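Local structure of Two-component system sensor histidine kinase (Bacteroides thetaiotaomicron, 3OTT) at residues D287-I292 with P632-L637; L28-S31 with I35-G38; G353-A358 with S736-I741. The protein is probably a membrane-bound sensor histidine kinase and transcription regulator, represented here by its extracellular part of two beta-propellers and a beta-sandwich, an apparent saccharide sensor. All coordinates share one frame; numbering follows the deposited sequence.

Interaction 1 (D287-I292 with P632-L637). With TBR (hexatantalum dodecabromide), chain D.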
ATOM      1  N   ASP B 287      10.112 -15.567 -10.918  1.00 20.60           N
ATOM      2  CA  ASP B 287       8.922 -14.983 -11.520  1.00 21.84           C
ATOM      3  C   ASP B 287       7.964 -14.638 -10.406  1.00 22.97           C
ATOM      4  O   ASP B 287       8.243 -14.935  -9.255  1.00 22.94           O
ATOM      5  CB  ASP B 287       8.260 -15.902 -12.584  1.00 22.11           C
ATOM      6  CG  ASP B 287       7.729 -17.228 -12.022  1.00 24.30           C
ATOM      7  OD1 ASP B 287       7.581 -17.355 -10.775  1.00 23.79           O
ATOM      8  OD2 ASP B 287       7.431 -18.166 -12.841  1.00 24.69           O
ATOM      9  N   GLN B 288       6.828 -14.050 -10.758  1.00 23.49           N
ATOM     10  CA  GLN B 288       5.790 -13.648  -9.786  1.00 25.97           C
ATOM     11  C   GLN B 288       5.259 -14.789  -8.907  1.00 25.73           C
ATOM     12  O   GLN B 288       4.661 -14.551  -7.872  1.00 26.46           O
ATOM     13  CB  GLN B 288       4.626 -12.951 -10.516  1.00 25.80           C
ATOM     14  CG  GLN B 288       4.961 -11.507 -10.927  1.00 30.59           C
ATOM     15  CD  GLN B 288       5.263 -10.604  -9.699  1.00 37.67           C
ATOM     16  OE1 GLN B 288       4.731 -10.816  -8.593  1.00 37.39           O
ATOM     17  NE2 GLN B 288       6.116  -9.604  -9.898  1.00 39.26           N
ATOM     18  N   GLU B 289       5.449 -16.028  -9.348  1.00 25.55           N
ATOM     19  CA  GLU B 289       5.007 -17.181  -8.573  1.00 26.10           C
ATOM     20  C   GLU B 289       6.180 -17.832  -7.859  1.00 25.14           C
ATOM     21  O   GLU B 289       6.026 -18.946  -7.347  1.00 26.43           O
ATOM     22  CB  GLU B 289       4.384 -18.212  -9.482  1.00 26.21           C
ATOM     23  CG  GLU B 289       2.964 -17.937  -9.832  1.00 32.91           C
ATOM     24  CD  GLU B 289       2.408 -18.904 -10.926  1.00 39.03           C
ATOM     25  OE1 GLU B 289       3.185 -19.432 -11.781  1.00 39.76           O
ATOM     26  OE2 GLU B 289       1.181 -19.125 -10.917  1.00 40.61           O
ATOM     27  N   HIS B 290       7.344 -17.170  -7.901  1.00 23.70           N
ATOM     28  CA  HIS B 290       8.570 -17.614  -7.289  1.00 24.07           C
ATOM     29  C   HIS B 290       9.202 -18.828  -7.987  1.00 23.29           C
ATOM     30  O   HIS B 290      10.126 -19.458  -7.423  1.00 23.61           O
ATOM     31  CB  HIS B 290       8.354 -17.968  -5.789  1.00 25.40           C
ATOM     32  CG  HIS B 290       7.589 -16.928  -5.027  1.00 27.78           C
ATOM     33  ND1 HIS B 290       8.069 -15.648  -4.834  1.00 29.17           N
ATOM     34  CD2 HIS B 290       6.375 -16.973  -4.420  1.00 30.07           C
ATOM     35  CE1 HIS B 290       7.186 -14.942  -4.150  1.00 29.87           C
ATOM     36  NE2 HIS B 290       6.152 -15.722  -3.882  1.00 33.68           N
ATOM     37  N   ASN B 291       8.715 -19.199  -9.163  1.00 20.24           N
ATOM     38  CA  ASN B 291       9.468 -20.204  -9.942  1.00 19.05           C
ATOM     39  C   ASN B 291      10.799 -19.541 -10.300  1.00 17.09           C
ATOM     40  O   ASN B 291      10.823 -18.339 -10.556  1.00 17.94           O
ATOM     41  CB  ASN B 291       8.732 -20.593 -11.230  1.00 18.37           C
ATOM     42  CG  ASN B 291       7.338 -21.115 -10.969  1.00 20.19           C
ATOM     43  OD1 ASN B 291       7.143 -21.977 -10.122  1.00 23.75           O
ATOM     44  ND2 ASN B 291       6.360 -20.559 -11.657  1.00 19.02           N
ATOM     45  N   ILE B 292      11.876 -20.314 -10.338  1.00 15.67           N
ATOM     46  CA  ILE B 292      13.214 -19.853 -10.736  1.00 12.76           C
ATOM     47  C   ILE B 292      13.504 -20.309 -12.166  1.00 12.68           C
ATOM     48  O   ILE B 292      13.527 -21.503 -12.442  1.00 12.95           O
ATOM     49  CB  ILE B 292      14.230 -20.567  -9.871  1.00 12.25           C
ATOM     50  CG1 ILE B 292      13.978 -20.257  -8.380  1.00 13.41           C
ATOM     51  CG2 ILE B 292      15.643 -20.264 -10.292  1.00  9.97           C
ATOM     52  CD1 ILE B 292      13.813 -18.748  -8.043  1.00 12.90           C
ATOM     53  N   PRO B 632      -4.654 -21.228  -7.730  1.00 48.35           N
ATOM     54  CA  PRO B 632      -5.664 -20.212  -8.016  1.00 47.92           C
ATOM     55  C   PRO B 632      -6.089 -20.337  -9.460  1.00 45.16           C
ATOM     56  O   PRO B 632      -5.314 -20.786 -10.300  1.00 43.54           O
ATOM     57  CB  PRO B 632      -4.905 -18.891  -7.821  1.00 48.57           C
ATOM     58  CG  PRO B 632      -3.423 -19.246  -8.044  1.00 47.81           C
ATOM     59  CD  PRO B 632      -3.341 -20.619  -7.415  1.00 49.13           C
ATOM     60  N   GLU B 633      -7.328 -19.983  -9.748  1.00 45.41           N
ATOM     61  CA  GLU B 633      -7.785 -20.024 -11.115  1.00 43.10           C
ATOM     62  C   GLU B 633      -7.048 -18.912 -11.890  1.00 39.88           C
ATOM     63  O   GLU B 633      -6.881 -17.793 -11.403  1.00 40.94           O
ATOM     64  CB  GLU B 633      -9.320 -19.978 -11.218  1.00 44.27           C
ATOM     65  CG  GLU B 633      -9.842 -20.557 -12.562  1.00 47.61           C
ATOM     66  CD  GLU B 633     -11.346 -20.935 -12.576  1.00 54.72           C
ATOM     67  OE1 GLU B 633     -12.039 -20.583 -13.573  1.00 55.86           O
ATOM     68  OE2 GLU B 633     -11.829 -21.606 -11.624  1.00 57.02           O
ATOM     69  N   ARG B 634      -6.488 -19.288 -13.027  1.00 35.64           N
ATOM     70  CA  ARG B 634      -5.897 -18.346 -13.923  1.00 33.18           C
ATOM     71  C   ARG B 634      -6.710 -18.226 -15.232  1.00 30.07           C
ATOM     72  O   ARG B 634      -7.279 -19.216 -15.711  1.00 27.72           O
ATOM     73  CB  ARG B 634      -4.461 -18.756 -14.206  1.00 33.14           C
ATOM     74  CG  ARG B 634      -3.503 -18.408 -13.054  1.00 38.52           C
ATOM     75  CD  ARG B 634      -2.107 -18.969 -13.307  1.00 42.68           C
ATOM     76  NE  ARG B 634      -1.927 -20.197 -12.551  1.00 49.56           N
ATOM     77  CZ  ARG B 634      -2.132 -21.433 -13.004  1.00 49.67           C
ATOM     78  NH1 ARG B 634      -2.495 -21.662 -14.256  1.00 47.13           N
ATOM     79  NH2 ARG B 634      -1.934 -22.452 -12.173  1.00 52.43           N
ATOM     80  N   PRO B 635      -6.765 -17.007 -15.790  1.00 28.34           N
ATOM     81  CA  PRO B 635      -7.445 -16.805 -17.070  1.00 26.66           C
ATOM     82  C   PRO B 635      -6.776 -17.547 -18.234  1.00 25.01           C
ATOM     83  O   PRO B 635      -5.555 -17.674 -18.281  1.00 24.52           O
ATOM     84  CB  PRO B 635      -7.330 -15.299 -17.316  1.00 25.36           C
ATOM     85  CG  PRO B 635      -6.096 -14.893 -16.496  1.00 27.64           C
ATOM     86  CD  PRO B 635      -6.199 -15.747 -15.246  1.00 28.77           C
ATOM     87  N   ILE B 636      -7.596 -18.001 -19.166  1.00 24.02           N
ATOM     88  CA  ILE B 636      -7.126 -18.601 -20.402  1.00 24.13           C
ATOM     89  C   ILE B 636      -6.781 -17.469 -21.349  1.00 23.09           C
ATOM     90  O   ILE B 636      -7.539 -16.550 -21.430  1.00 25.26           O
ATOM     91  CB  ILE B 636      -8.280 -19.395 -21.009  1.00 24.04           C
ATOM     92  CG1 ILE B 636      -8.810 -20.383 -19.986  1.00 25.75           C
ATOM     93  CG2 ILE B 636      -7.945 -20.000 -22.401  1.00 22.40           C
ATOM     94  CD1 ILE B 636     -10.117 -21.054 -20.461  1.00 28.53           C
ATOM     95  N   LEU B 637      -5.637 -17.549 -22.023  1.00 21.68           N
ATOM     96  CA  LEU B 637      -5.199 -16.659 -23.082  1.00 21.37           C
ATOM     97  C   LEU B 637      -5.024 -17.441 -24.376  1.00 20.05           C
ATOM     98  O   LEU B 637      -4.720 -18.636 -24.390  1.00 19.22           O
ATOM     99  CB  LEU B 637      -3.786 -16.149 -22.822  1.00 21.95           C
ATOM    100  CG  LEU B 637      -3.325 -15.207 -21.704  1.00 27.64           C
ATOM    101  CD1 LEU B 637      -3.502 -15.806 -20.311  1.00 26.95           C
ATOM    102  CD2 LEU B 637      -1.821 -14.908 -21.938  1.00 26.14           C
TER
HETATM  103 TA1  TBR D   2      -0.382 -12.656  -9.230  0.90 34.72          TA
HETATM  104 TA2  TBR D   2      -0.229 -14.238 -11.466  0.90 31.10          TA
HETATM  105 TA3  TBR D   2      -2.659 -14.134  -9.970  0.90 32.22          TA
HETATM  106 TA4  TBR D   2      -2.472 -12.991 -12.550  0.90 32.37          TA
HETATM  107 TA5  TBR D   2      -2.609 -11.374 -10.271  0.90 30.29          TA
HETATM  108 TA6  TBR D   2      -0.217 -11.530 -11.684  0.90 33.86          TA
HETATM  109 BR1  TBR D   2       1.397 -14.546  -9.386  0.90 38.30          BR
HETATM  110 BR2  TBR D   2      -1.657 -14.139  -7.509  0.90 41.80          BR
HETATM  111 BR3  TBR D   2      -1.557 -10.743  -7.968  0.90 44.51          BR
HETATM  112 BR4  TBR D   2       1.303 -10.754  -9.717  0.90 42.41          BR
HETATM  113 BR5  TBR D   2      -1.410 -16.361 -10.562  0.90 40.95          BR
HETATM  114 BR6  TBR D   2      -4.544 -12.633  -9.010  0.90 42.63          BR
HETATM  115 BR7  TBR D   2      -4.238 -11.077 -12.278  0.90 43.10          BR
HETATM  116 BR8  TBR D   2      -1.227 -11.317 -14.090  0.90 45.53          BR
HETATM  117 BR9  TBR D   2      -1.223 -14.915 -13.783  0.90 43.21          BR
HETATM  118 BRA  TBR D   2      -4.376 -14.672 -11.879  0.90 38.08          BR
HETATM  119 BRB  TBR D   2      -1.421  -9.268 -11.228  0.90 43.35          BR
HETATM  120 BRC  TBR D   2       1.691 -13.021 -12.658  0.90 43.14          BR

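Interaction 2 (L28-S31 with I35-G38)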
ATOM      1  N   LEU B  28      11.909 -11.781 -18.977  1.00 18.73           N
ATOM      2  CA  LEU B  28      11.001 -10.734 -18.499  1.00 18.47           C
ATOM      3  C   LEU B  28       9.665 -11.369 -18.348  1.00 18.69           C
ATOM      4  O   LEU B  28       9.372 -12.347 -18.994  1.00 19.20           O
ATOM      5  CB  LEU B  28      10.910  -9.612 -19.526  1.00 19.15           C
ATOM      6  CG  LEU B  28      12.245  -8.926 -19.747  1.00 20.43           C
ATOM      7  CD1 LEU B  28      12.234  -8.060 -21.011  1.00 22.02           C
ATOM      8  CD2 LEU B  28      12.602  -8.108 -18.479  1.00 24.22           C
ATOM      9  N   GLN B  29       8.835 -10.813 -17.492  1.00 19.39           N
ATOM     10  CA  GLN B  29       7.483 -11.293 -17.334  1.00 18.95           C
ATOM     11  C   GLN B  29       6.571 -10.072 -17.389  1.00 19.25           C
ATOM     12  O   GLN B  29       6.724  -9.163 -16.559  1.00 19.11           O
ATOM     13  CB  GLN B  29       7.330 -11.961 -15.992  1.00 18.36           C
ATOM     14  CG  GLN B  29       6.013 -12.671 -15.884  1.00 19.85           C
ATOM     15  CD  GLN B  29       5.859 -13.477 -14.593  1.00 20.10           C
ATOM     16  OE1 GLN B  29       6.423 -13.120 -13.552  1.00 21.93           O
ATOM     17  NE2 GLN B  29       5.067 -14.553 -14.661  1.00 15.97           N
ATOM     18  N   ASP B  30       5.664 -10.022 -18.377  1.00 18.94           N
ATOM     19  CA  ASP B  30       4.756  -8.871 -18.512  1.00 18.75           C
ATOM     20  C   ASP B  30       3.701  -8.882 -17.402  1.00 19.36           C
ATOM     21  O   ASP B  30       3.617  -9.850 -16.633  1.00 19.55           O
ATOM     22  CB  ASP B  30       4.137  -8.753 -19.920  1.00 18.83           C
ATOM     23  CG  ASP B  30       3.375 -10.058 -20.390  1.00 19.97           C
ATOM     24  OD1 ASP B  30       2.456 -10.536 -19.694  1.00 22.92           O
ATOM     25  OD2 ASP B  30       3.616 -10.534 -21.528  1.00 19.40           O
ATOM     26  N   SER B  31       2.893  -7.818 -17.322  1.00 20.25           N
ATOM     27  CA  SER B  31       2.033  -7.602 -16.137  1.00 21.28           C
ATOM     28  C   SER B  31       0.850  -8.565 -16.147  1.00 20.09           C
ATOM     29  O   SER B  31       0.054  -8.545 -15.244  1.00 20.08           O
ATOM     30  CB  SER B  31       1.501  -6.155 -16.086  1.00 20.57           C
ATOM     31  OG  SER B  31       0.969  -5.818 -17.372  1.00 21.58           O
ATOM     32  N   ILE B  35       5.891 -15.202 -19.905  1.00 14.85           N
ATOM     33  CA  ILE B  35       7.349 -15.148 -19.911  1.00 14.21           C
ATOM     34  C   ILE B  35       7.947 -14.877 -21.290  1.00 14.52           C
ATOM     35  O   ILE B  35       7.596 -15.541 -22.270  1.00 15.96           O
ATOM     36  CB  ILE B  35       7.876 -16.465 -19.389  1.00 13.85           C
ATOM     37  CG1 ILE B  35       7.402 -16.637 -17.936  1.00 15.01           C
ATOM     38  CG2 ILE B  35       9.363 -16.510 -19.535  1.00 12.00           C
ATOM     39  CD1 ILE B  35       8.175 -15.801 -16.970  1.00 10.50           C
ATOM     40  N   TRP B  36       8.863 -13.928 -21.340  1.00 13.73           N
ATOM     41  CA  TRP B  36       9.624 -13.564 -22.517  1.00 12.51           C
ATOM     42  C   TRP B  36      11.092 -13.892 -22.278  1.00 13.46           C
ATOM     43  O   TRP B  36      11.598 -13.708 -21.160  1.00 13.00           O
ATOM     44  CB  TRP B  36       9.481 -12.054 -22.793  1.00 11.65           C
ATOM     45  CG  TRP B  36       8.038 -11.660 -23.044  1.00 12.73           C
ATOM     46  CD1 TRP B  36       7.090 -11.324 -22.083  1.00 13.27           C
ATOM     47  CD2 TRP B  36       7.378 -11.554 -24.294  1.00 12.30           C
ATOM     48  NE1 TRP B  36       5.906 -11.035 -22.669  1.00 12.09           N
ATOM     49  CE2 TRP B  36       6.050 -11.154 -24.033  1.00 14.89           C
ATOM     50  CE3 TRP B  36       7.777 -11.728 -25.624  1.00 15.65           C
ATOM     51  CZ2 TRP B  36       5.115 -10.971 -25.047  1.00 11.32           C
ATOM     52  CZ3 TRP B  36       6.848 -11.537 -26.637  1.00 14.21           C
ATOM     53  CH2 TRP B  36       5.526 -11.183 -26.337  1.00 13.41           C
ATOM     54  N   ILE B  37      11.794 -14.301 -23.350  1.00 13.80           N
ATOM     55  CA  ILE B  37      13.129 -14.883 -23.291  1.00 14.03           C
ATOM     56  C   ILE B  37      14.040 -14.183 -24.307  1.00 14.80           C
ATOM     57  O   ILE B  37      13.751 -14.182 -25.491  1.00 16.30           O
ATOM     58  CB  ILE B  37      13.042 -16.451 -23.621  1.00 14.65           C
ATOM     59  CG1 ILE B  37      12.029 -17.165 -22.721  1.00 13.07           C
ATOM     60  CG2 ILE B  37      14.405 -17.157 -23.609  1.00 14.13           C
ATOM     61  CD1 ILE B  37      11.529 -18.597 -23.273  1.00 12.55           C
ATOM     62  N   GLY B  38      15.127 -13.572 -23.863  1.00 14.50           N
ATOM     63  CA  GLY B  38      16.113 -13.066 -24.799  1.00 14.12           C
ATOM     64  C   GLY B  38      17.125 -14.169 -25.093  1.00 14.44           C
ATOM     65  O   GLY B  38      17.636 -14.824 -24.184  1.00 16.14           O
TER

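Interaction 3 (G353-A358 with S736-I741)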
ATOM      1  N   GLY B 353      -8.766 -11.803  -5.512  1.00 42.26           N
ATOM      2  CA  GLY B 353      -8.949 -10.354  -5.586  1.00 44.53           C
ATOM      3  C   GLY B 353      -8.823  -9.709  -6.964  1.00 47.67           C
ATOM      4  O   GLY B 353      -8.615  -8.482  -7.051  1.00 48.70           O
ATOM      5  N   GLU B 354      -8.948 -10.504  -8.038  1.00 49.45           N
ATOM      6  CA  GLU B 354      -8.883  -9.977  -9.416  1.00 51.53           C
ATOM      7  C   GLU B 354      -9.934  -8.905  -9.720  1.00 52.17           C
ATOM      8  O   GLU B 354      -9.636  -7.908 -10.371  1.00 53.50           O
ATOM      9  CB  GLU B 354      -8.995 -11.102 -10.426  1.00 52.22           C
ATOM     10  CG  GLU B 354      -8.004 -12.170 -10.174  1.00 53.37           C
ATOM     11  CD  GLU B 354      -8.193 -13.370 -11.068  1.00 56.37           C
ATOM     12  OE1 GLU B 354      -8.267 -13.178 -12.319  1.00 57.11           O
ATOM     13  OE2 GLU B 354      -8.231 -14.503 -10.510  1.00 55.21           O
ATOM     14  N   ARG B 355     -11.164  -9.117  -9.272  1.00 52.59           N
ATOM     15  CA  ARG B 355     -12.170  -8.051  -9.281  1.00 53.73           C
ATOM     16  C   ARG B 355     -11.834  -7.201  -8.073  1.00 52.83           C
ATOM     17  O   ARG B 355     -11.820  -7.723  -6.937  1.00 53.08           O
ATOM     18  CB  ARG B 355     -13.578  -8.628  -9.123  1.00 54.24           C
ATOM     19  CG  ARG B 355     -13.760  -9.983  -9.781  1.00 57.31           C
ATOM     20  CD  ARG B 355     -15.209 -10.388  -9.810  1.00 62.02           C
ATOM     21  NE  ARG B 355     -15.328 -11.841  -9.720  1.00 65.79           N
ATOM     22  CZ  ARG B 355     -16.368 -12.483  -9.187  1.00 68.11           C
ATOM     23  NH1 ARG B 355     -17.404 -11.808  -8.681  1.00 66.43           N
ATOM     24  NH2 ARG B 355     -16.368 -13.813  -9.160  1.00 69.72           N
ATOM     25  N   HIS B 356     -11.535  -5.921  -8.278  1.00 51.99           N
ATOM     26  CA  HIS B 356     -11.003  -5.109  -7.165  1.00 49.67           C
ATOM     27  C   HIS B 356     -12.187  -4.454  -6.436  1.00 46.85           C
ATOM     28  O   HIS B 356     -12.383  -3.236  -6.479  1.00 47.25           O
ATOM     29  CB  HIS B 356      -9.938  -4.102  -7.653  1.00 51.19           C
ATOM     30  CG  HIS B 356      -8.744  -4.744  -8.323  1.00 55.42           C
ATOM     31  ND1 HIS B 356      -7.813  -5.503  -7.637  1.00 58.55           N
ATOM     32  CD2 HIS B 356      -8.320  -4.721  -9.614  1.00 59.39           C
ATOM     33  CE1 HIS B 356      -6.879  -5.928  -8.476  1.00 59.27           C
ATOM     34  NE2 HIS B 356      -7.163  -5.467  -9.682  1.00 59.87           N
ATOM     35  N   ASP B 357     -12.967  -5.299  -5.756  1.00 42.93           N
ATOM     36  CA  ASP B 357     -14.308  -4.947  -5.265  1.00 39.08           C
ATOM     37  C   ASP B 357     -14.484  -5.291  -3.779  1.00 34.32           C
ATOM     38  O   ASP B 357     -15.582  -5.601  -3.331  1.00 32.25           O
ATOM     39  CB  ASP B 357     -15.387  -5.677  -6.093  1.00 39.89           C
ATOM     40  CG  ASP B 357     -15.344  -7.204  -5.930  1.00 42.33           C
ATOM     41  OD1 ASP B 357     -16.170  -7.848  -6.611  1.00 50.83           O
ATOM     42  OD2 ASP B 357     -14.530  -7.782  -5.147  1.00 39.11           O
ATOM     43  N   ALA B 358     -13.387  -5.254  -3.046  1.00 30.48           N
ATOM     44  CA  ALA B 358     -13.425  -5.471  -1.601  1.00 26.84           C
ATOM     45  C   ALA B 358     -14.076  -4.271  -0.953  1.00 25.17           C
ATOM     46  O   ALA B 358     -13.871  -3.133  -1.367  1.00 24.32           O
ATOM     47  CB  ALA B 358     -12.029  -5.649  -1.080  1.00 25.77           C
ATOM     48  N   SER B 736     -15.948 -24.516 -16.401  1.00 56.48           N
ATOM     49  CA  SER B 736     -15.985 -23.292 -15.603  1.00 57.12           C
ATOM     50  C   SER B 736     -16.851 -22.206 -16.245  1.00 57.11           C
ATOM     51  O   SER B 736     -17.250 -22.303 -17.423  1.00 55.30           O
ATOM     52  CB  SER B 736     -14.582 -22.734 -15.414  1.00 56.16           C
ATOM     53  OG  SER B 736     -14.654 -21.329 -15.201  1.00 56.66           O
ATOM     54  N   ASN B 737     -17.125 -21.160 -15.459  1.00 58.24           N
ATOM     55  CA  ASN B 737     -17.909 -20.023 -15.947  1.00 58.01           C
ATOM     56  C   ASN B 737     -17.040 -18.762 -16.137  1.00 55.68           C
ATOM     57  O   ASN B 737     -17.539 -17.644 -16.118  1.00 56.46           O
ATOM     58  CB  ASN B 737     -19.221 -19.820 -15.123  1.00 61.27           C
ATOM     59  CG  ASN B 737     -18.971 -19.427 -13.648  1.00 64.60           C
ATOM     60  OD1 ASN B 737     -18.064 -19.926 -12.981  1.00 65.57           O
ATOM     61  ND2 ASN B 737     -19.810 -18.533 -13.142  1.00 67.00           N
ATOM     62  N   ARG B 738     -15.730 -18.985 -16.323  1.00 52.55           N
ATOM     63  CA  ARG B 738     -14.791 -18.000 -16.881  1.00 49.79           C
ATOM     64  C   ARG B 738     -14.284 -18.496 -18.237  1.00 44.81           C
ATOM     65  O   ARG B 738     -13.104 -18.829 -18.399  1.00 42.65           O
ATOM     66  CB  ARG B 738     -13.591 -17.732 -15.950  1.00 50.83           C
ATOM     67  CG  ARG B 738     -13.907 -16.863 -14.730  1.00 58.15           C
ATOM     68  CD  ARG B 738     -13.669 -15.372 -14.981  1.00 64.71           C
ATOM     69  NE  ARG B 738     -13.868 -14.567 -13.765  1.00 70.91           N
ATOM     70  CZ  ARG B 738     -13.203 -13.441 -13.494  1.00 73.83           C
ATOM     71  NH1 ARG B 738     -12.286 -13.001 -14.358  1.00 72.65           N
ATOM     72  NH2 ARG B 738     -13.440 -12.753 -12.367  1.00 74.62           N
ATOM     73  N   PRO B 739     -15.178 -18.544 -19.223  1.00 42.91           N
ATOM     74  CA  PRO B 739     -14.679 -18.969 -20.520  1.00 39.70           C
ATOM     75  C   PRO B 739     -13.929 -17.822 -21.198  1.00 36.71           C
ATOM     76  O   PRO B 739     -14.161 -16.648 -20.887  1.00 37.52           O
ATOM     77  CB  PRO B 739     -15.953 -19.315 -21.295  1.00 39.40           C
ATOM     78  CG  PRO B 739     -17.118 -18.945 -20.390  1.00 43.72           C
ATOM     79  CD  PRO B 739     -16.589 -18.113 -19.296  1.00 44.29           C
ATOM     80  N   HIS B 740     -12.989 -18.182 -22.050  1.00 32.85           N
ATOM     81  CA  HIS B 740     -12.473 -17.262 -23.048  1.00 31.04           C
ATOM     82  C   HIS B 740     -13.368 -17.299 -24.291  1.00 28.39           C
ATOM     83  O   HIS B 740     -13.664 -18.364 -24.806  1.00 25.69           O
ATOM     84  CB  HIS B 740     -11.063 -17.641 -23.458  1.00 29.57           C
ATOM     85  CG  HIS B 740     -10.358 -16.565 -24.206  1.00 30.32           C
ATOM     86  ND1 HIS B 740      -9.800 -15.474 -23.579  1.00 33.87           N
ATOM     87  CD2 HIS B 740     -10.105 -16.414 -25.526  1.00 31.52           C
ATOM     88  CE1 HIS B 740      -9.238 -14.693 -24.483  1.00 33.59           C
ATOM     89  NE2 HIS B 740      -9.394 -15.247 -25.671  1.00 29.99           N
ATOM     90  N   ILE B 741     -13.758 -16.111 -24.741  1.00 27.23           N
ATOM     91  CA  ILE B 741     -14.637 -15.920 -25.909  1.00 26.56           C
ATOM     92  C   ILE B 741     -13.908 -15.146 -27.014  1.00 24.50           C
ATOM     93  O   ILE B 741     -13.280 -14.137 -26.746  1.00 24.67           O
ATOM     94  CB  ILE B 741     -15.920 -15.184 -25.460  1.00 28.31           C
ATOM     95  CG1 ILE B 741     -16.868 -16.177 -24.775  1.00 29.31           C
ATOM     96  CG2 ILE B 741     -16.589 -14.459 -26.613  1.00 29.64           C
ATOM     97  CD1 ILE B 741     -17.738 -15.555 -23.714  1.00 33.78           C
TER

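Interaction 1 (D287-I292 with P632-L637)
The charged contact is a long salt bridge: E289 OE2 lies 3.7 Å from R634 NE. Carboxylate and guanidinium stand at 90° to each other, and the oxygen comes in obliquely, neither over the face nor at the rim. E289 is extended beyond CG (chi2 172°), which carries its carboxylate out of the propeller loop toward the linker. R634 instead bends at chi3 (-100°), turning its guanidinium aside from the line of its own CG and CD. P632 O sits above one face of that guanidinium, displaced toward the rim.

Hydrogen bonds fix the shape of the first loop. D287 to H290 form a type I turn, and D287 OD1 receives E289 N at 2.9 Å, an Asx turn in which the donor approaches from above the carboxylate plane. D287 OD2 uses its syn lone pair for N291 ND2, also at 2.9 Å. S684 OG binds E289 OE1 and N291 ND2, while D680 O and Q631 OE1 take R634 NH1 and NH2.

The hexatantalum dodecabromide is met at van der Waals distance. Q288 O comes to 3.6 Å from BR1, and the Q288 side chain lies against the cluster's bromides. BR1 rests 3.8 Å from E289 CG, and BR5 is equally far from R634 CG, near the guanidinium plane at its edge. P635 CD meets BRA at 4.0 Å.

R634 is thus gripped through its two terminal nitrogens, whereas its buried NE has no hydrogen-bond partner and faces E289 at long range. The bridge is probably a modest electrostatic attraction between propeller loop and linker. E289 OE2, 3.8 Å from BR5, may partly offset the charge of R634 beside a cluster that is itself cationic.

Interaction 2 (L28-S31 with I35-G38)
This hairpin, strands 24-29 and 35-39, supplies the first two strands of a four-stranded antiparallel blade in the N-terminal beta-propeller. L28 and W36 are its hydrogen-bonded pair: W36 N meets L28 O at 2.9 Å and nearly straight, and L28 N returns the bond to W36 O. Their side chains share a face with CB atoms 4.3 Å apart, and both lean on L76 of the next blade. Q29 and I35, the non-hydrogen-bonded pair, project from the other face. There the methyl CD1 of I35 lies against the extended chain of Q29, 4.0 Å from CG, with F285 packing on both; Q29 OE1 goes on to bond Q288 N.

Past the strand end, D30 turns back to the indole. Its CG stands between the backbone N and carbonyl carbon (chi1 56°), and OD2 accepts from W36 NE1 at 2.6 Å. The bond is straight and lies in the plane of the ring, arriving on the anti side of OD2 but 31° out of the carboxylate plane, which is turned 66° from the indole. D30 OD1 takes E32 N and L34 N of the turn.

OD2 also forms a salt bridge with R660, so every oxygen of this buried carboxylate is engaged. The arginine and the indole N-H would probably stabilise its negative charge, and the short bond probably restrains rotation of the tryptophan ring.

Interaction 3 (G353-A358 with S736-I741)
R738 and R355 are the touching pair, two arginines that meet side chain to side chain. The path to them starts at S736, whose OG accepts the backbone N of R738 at 2.8 Å with an angle of 166°. This ST turn passes N737 round the bend, and the same hydroxyl is hydrogen-bonded to E633 OE1 of the linker.

R738 then makes the contact. Its CG lies beside the backbone N, anti to the carbonyl carbon, and the chain folds at chi2 (-92°) before running straight to the guanidinium, whose NH2 lands alongside the shaft of R355. NH2 is 3.4 Å from R355 NE and 3.8 Å from R355 CG, both of which lie at the edge of the R738 guanidinium, near its plane. The two guanidinium planes are inclined by 43°, so the groups are not stacked. Two donors face each other here, and the approach is one of like charges rather than a bond. E354 may offset part of this: its OE1 comes within 4.5 Å of R738 NH1, but well out of the guanidinium plane. Both arginines are exposed, and solvent would probably screen the repulsion.

Beyond P739 the segment enters strand 740-746 at H740, which pairs through its backbone with I726 of strand 720-728.

The 353-358 loop links strands 344-348 and 359-361 of a blade in the second propeller, and D350 holds its start by accepting E354 N and R355 N on separate carboxylate oxygens. Across from it, strand 740-746 lies between strands 664-667 and 720-728 of the C-terminal sandwich, so the two arginines meet at the surface between propeller and sandwich.

In the fold
Interaction 2 closes first along the chain, and the segments of interactions 1 and 3 then alternate: 287-292, 353-358, 632-637, 736-741. Interaction 2 lies within the first propeller, and interaction 1 joins that propeller's 287-292 loop to 632-637, the link into strand 637-643 of the sandwich; their centres are about 12 Å apart, joined by Q288 N to Q29 OE1. Interaction 3 brings in the second propeller, its centre about 15 Å from that of interaction 1, linked through E633 and S736, and about 23 Å from that of interaction 2. Interactions 1 and 3 thus cross the junction of propellers and sandwich, where the tantalum bromide binds, while interaction 2 lies at its edge.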